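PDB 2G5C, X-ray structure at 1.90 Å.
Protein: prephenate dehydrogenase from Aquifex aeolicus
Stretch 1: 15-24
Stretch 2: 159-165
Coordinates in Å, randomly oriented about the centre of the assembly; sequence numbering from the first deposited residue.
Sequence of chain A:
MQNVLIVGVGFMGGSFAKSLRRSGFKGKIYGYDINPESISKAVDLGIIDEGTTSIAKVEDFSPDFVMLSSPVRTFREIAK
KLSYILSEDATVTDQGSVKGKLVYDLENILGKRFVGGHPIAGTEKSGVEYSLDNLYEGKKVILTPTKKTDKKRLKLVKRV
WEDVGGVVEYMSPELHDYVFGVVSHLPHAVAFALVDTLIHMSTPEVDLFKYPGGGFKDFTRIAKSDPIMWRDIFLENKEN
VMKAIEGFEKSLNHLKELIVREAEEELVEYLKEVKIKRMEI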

# COMPACT_ATOMS: atom_id res chain seq x y z
N SER A 15 0.34 -23.02 12.36
CA SER A 15 1.17 -22.08 13.13
C SER A 15 0.83 -22.13 14.62
O SER A 15 1.73 -22.08 15.46
CB SER A 15 1.00 -20.65 12.61
OG SER A 15 1.51 -20.51 11.30
N PHE A 16 -0.46 -22.22 14.94
CA PHE A 16 -0.88 -22.29 16.33
C PHE A 16 -0.31 -23.56 16.95
O PHE A 16 0.19 -23.54 18.08
CB PHE A 16 -2.40 -22.32 16.44
CG PHE A 16 -2.90 -22.43 17.85
CD1 PHE A 16 -2.79 -21.36 18.74
CD2 PHE A 16 -3.47 -23.62 18.31
CE1 PHE A 16 -3.24 -21.47 20.05
CE2 PHE A 16 -3.92 -23.74 19.62
CZ PHE A 16 -3.81 -22.66 20.50
N ALA A 17 -0.40 -24.66 16.21
CA ALA A 17 0.10 -25.95 16.68
C ALA A 17 1.59 -25.90 17.00
O ALA A 17 2.03 -26.35 18.05
CB ALA A 17 -0.17 -27.02 15.62
N LYS A 18 2.37 -25.34 16.08
CA LYS A 18 3.81 -25.24 16.27
C LYS A 18 4.12 -24.26 17.40
O LYS A 18 5.02 -24.50 18.20
CB LYS A 18 4.48 -24.78 14.98
CG LYS A 18 4.20 -25.70 13.80
CD LYS A 18 4.91 -25.24 12.53
CE LYS A 18 6.42 -25.35 12.67
NZ LYS A 18 7.12 -24.94 11.43
N SER A 19 3.37 -23.17 17.45
CA SER A 19 3.58 -22.18 18.50
C SER A 19 3.28 -22.82 19.84
O SER A 19 3.87 -22.45 20.86
CB SER A 19 2.67 -20.97 18.28
OG SER A 19 3.00 -20.28 17.08
N LEU A 20 2.37 -23.79 19.84
CA LEU A 20 1.99 -24.49 21.05
C LEU A 20 3.14 -25.30 21.62
O LEU A 20 3.45 -25.21 22.81
CB LEU A 20 0.80 -25.41 20.78
CG LEU A 20 -0.41 -25.23 21.70
CD1 LEU A 20 -0.01 -25.43 23.15
CD2 LEU A 20 -0.99 -23.84 21.51
N ARG A 21 3.78 -26.11 20.77
CA ARG A 21 4.90 -26.94 21.19
C ARG A 21 6.06 -26.11 21.72
O ARG A 21 6.52 -26.32 22.85
CB ARG A 21 5.40 -27.79 20.02
CG ARG A 21 4.48 -28.91 19.61
CD ARG A 21 4.29 -29.91 20.73
NE ARG A 21 3.43 -31.01 20.32
CZ ARG A 21 2.85 -31.87 21.15
NH1 ARG A 21 3.04 -31.76 22.46
NH2 ARG A 21 2.07 -32.83 20.67
N ARG A 22 6.54 -25.18 20.90
CA ARG A 22 7.65 -24.32 21.29
C ARG A 22 7.42 -23.72 22.67
O ARG A 22 8.35 -23.59 23.46
CB ARG A 22 7.83 -23.19 20.28
CG ARG A 22 8.97 -22.23 20.62
CD ARG A 22 8.90 -20.91 19.86
NE ARG A 22 7.91 -19.98 20.40
CZ ARG A 22 6.59 -20.10 20.26
NH1 ARG A 22 6.08 -21.13 19.59
NH2 ARG A 22 5.77 -19.20 20.77
N SER A 23 6.18 -23.34 22.95
CA SER A 23 5.84 -22.74 24.23
C SER A 23 5.97 -23.74 25.37
O SER A 23 5.81 -23.37 26.54
CB SER A 23 4.42 -22.16 24.19
OG SER A 23 4.36 -21.03 23.35
N GLY A 24 6.25 -24.99 25.04
CA GLY A 24 6.42 -26.01 26.06
C GLY A 24 5.30 -27.03 26.22
O GLY A 24 5.35 -27.86 27.12
N ARG A 159 -4.90 -16.78 28.42
CA ARG A 159 -3.58 -17.23 28.87
C ARG A 159 -2.84 -18.02 27.79
O ARG A 159 -1.62 -17.89 27.66
CB ARG A 159 -3.71 -18.09 30.13
CG ARG A 159 -4.19 -17.33 31.36
CD ARG A 159 -4.01 -18.18 32.62
NE ARG A 159 -4.51 -17.52 33.82
CZ ARG A 159 -5.79 -17.25 34.05
NH1 ARG A 159 -6.71 -17.59 33.16
NH2 ARG A 159 -6.16 -16.65 35.18
N VAL A 160 -3.57 -18.84 27.04
CA VAL A 160 -2.97 -19.65 25.99
C VAL A 160 -2.33 -18.77 24.92
O VAL A 160 -1.17 -18.97 24.55
CB VAL A 160 -4.01 -20.56 25.31
CG1 VAL A 160 -3.35 -21.41 24.23
CG2 VAL A 160 -4.67 -21.45 26.35
N TRP A 161 -3.09 -17.80 24.43
CA TRP A 161 -2.57 -16.88 23.42
C TRP A 161 -1.33 -16.16 23.93
O TRP A 161 -0.35 -16.00 23.20
CB TRP A 161 -3.65 -15.87 23.04
CG TRP A 161 -4.64 -16.39 22.05
CD1 TRP A 161 -5.99 -16.45 22.20
CD2 TRP A 161 -4.36 -16.85 20.72
NE1 TRP A 161 -6.58 -16.91 21.04
CE2 TRP A 161 -5.60 -17.16 20.12
CE3 TRP A 161 -3.19 -17.02 19.97
CZ2 TRP A 161 -5.70 -17.64 18.80
CZ3 TRP A 161 -3.28 -17.49 18.67
CH2 TRP A 161 -4.53 -17.80 18.10
N GLU A 162 -1.37 -15.74 25.18
CA GLU A 162 -0.24 -15.05 25.78
C GLU A 162 0.96 -15.99 25.86
O GLU A 162 2.11 -15.55 25.76
CB GLU A 162 -0.60 -14.55 27.19
CG GLU A 162 -1.82 -13.64 27.22
CD GLU A 162 -2.11 -13.07 28.60
OE1 GLU A 162 -2.37 -13.86 29.53
OE2 GLU A 162 -2.07 -11.84 28.75
N ASP A 163 0.69 -17.28 26.04
CA ASP A 163 1.75 -18.27 26.13
C ASP A 163 2.47 -18.45 24.80
O ASP A 163 3.59 -18.96 24.75
CB ASP A 163 1.19 -19.61 26.61
CG ASP A 163 0.93 -19.64 28.10
OD1 ASP A 163 1.89 -19.42 28.87
OD2 ASP A 163 -0.23 -19.87 28.51
N VAL A 164 1.82 -18.03 23.72
CA VAL A 164 2.43 -18.12 22.41
C VAL A 164 2.84 -16.73 21.95
O VAL A 164 2.89 -16.44 20.75
CB VAL A 164 1.47 -18.76 21.38
CG1 VAL A 164 1.11 -20.18 21.82
CG2 VAL A 164 0.21 -17.92 21.23
N GLY A 165 3.11 -15.86 22.92
CA GLY A 165 3.54 -14.50 22.62
C GLY A 165 2.49 -13.46 22.28
O GLY A 165 2.82 -12.29 22.10

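Helix 15-22 crosses helix 159-163 at 79°, with the axes 10.3 Å apart at closest approach; the nearest CA atoms across the stretches, those of Ser19 and Val164, are 5.8 Å apart, and 318 Å² is buried in all. Ser15 does not reach the second stretch, but its carbonyl O accepts from Ser19 OG at 2.7 Å. Phe16 (chi1 178°, t) starts sideways, yet its ring reaches across. Its edge meets the face of the six-membered ring of Trp161, with centroids 5.3 Å apart and planes at 62°, while Phe16 CZ lies 4.0 Å from Val160 CG1, near the plane of the phenyl ring. Ser19 points toward the other stretch and offers carbon rather than its hydroxyl: its CB packs 3.9 Å from Val164 CG1. The CA-to-CB bond of Leu20 points away, but its CD2 returns to within 4.2 Å of Val164 CG1 and 4.3 Å of Val160 CG1, bridging the two valines. Arg22 brings NH2 to 3.9 Å from Val164 CA, close to the guanidinium plane; its NH1 makes a weak bond, 2.9 Å at 122°, to Ser19 O. Ser23 OG supplies the polar contact, 2.6 Å from Asp163 O and 2.9 Å from Ser19 O; which acceptor takes its one proton remains open. Gly24, with phi 107°, closes the helix in a Schellman motif.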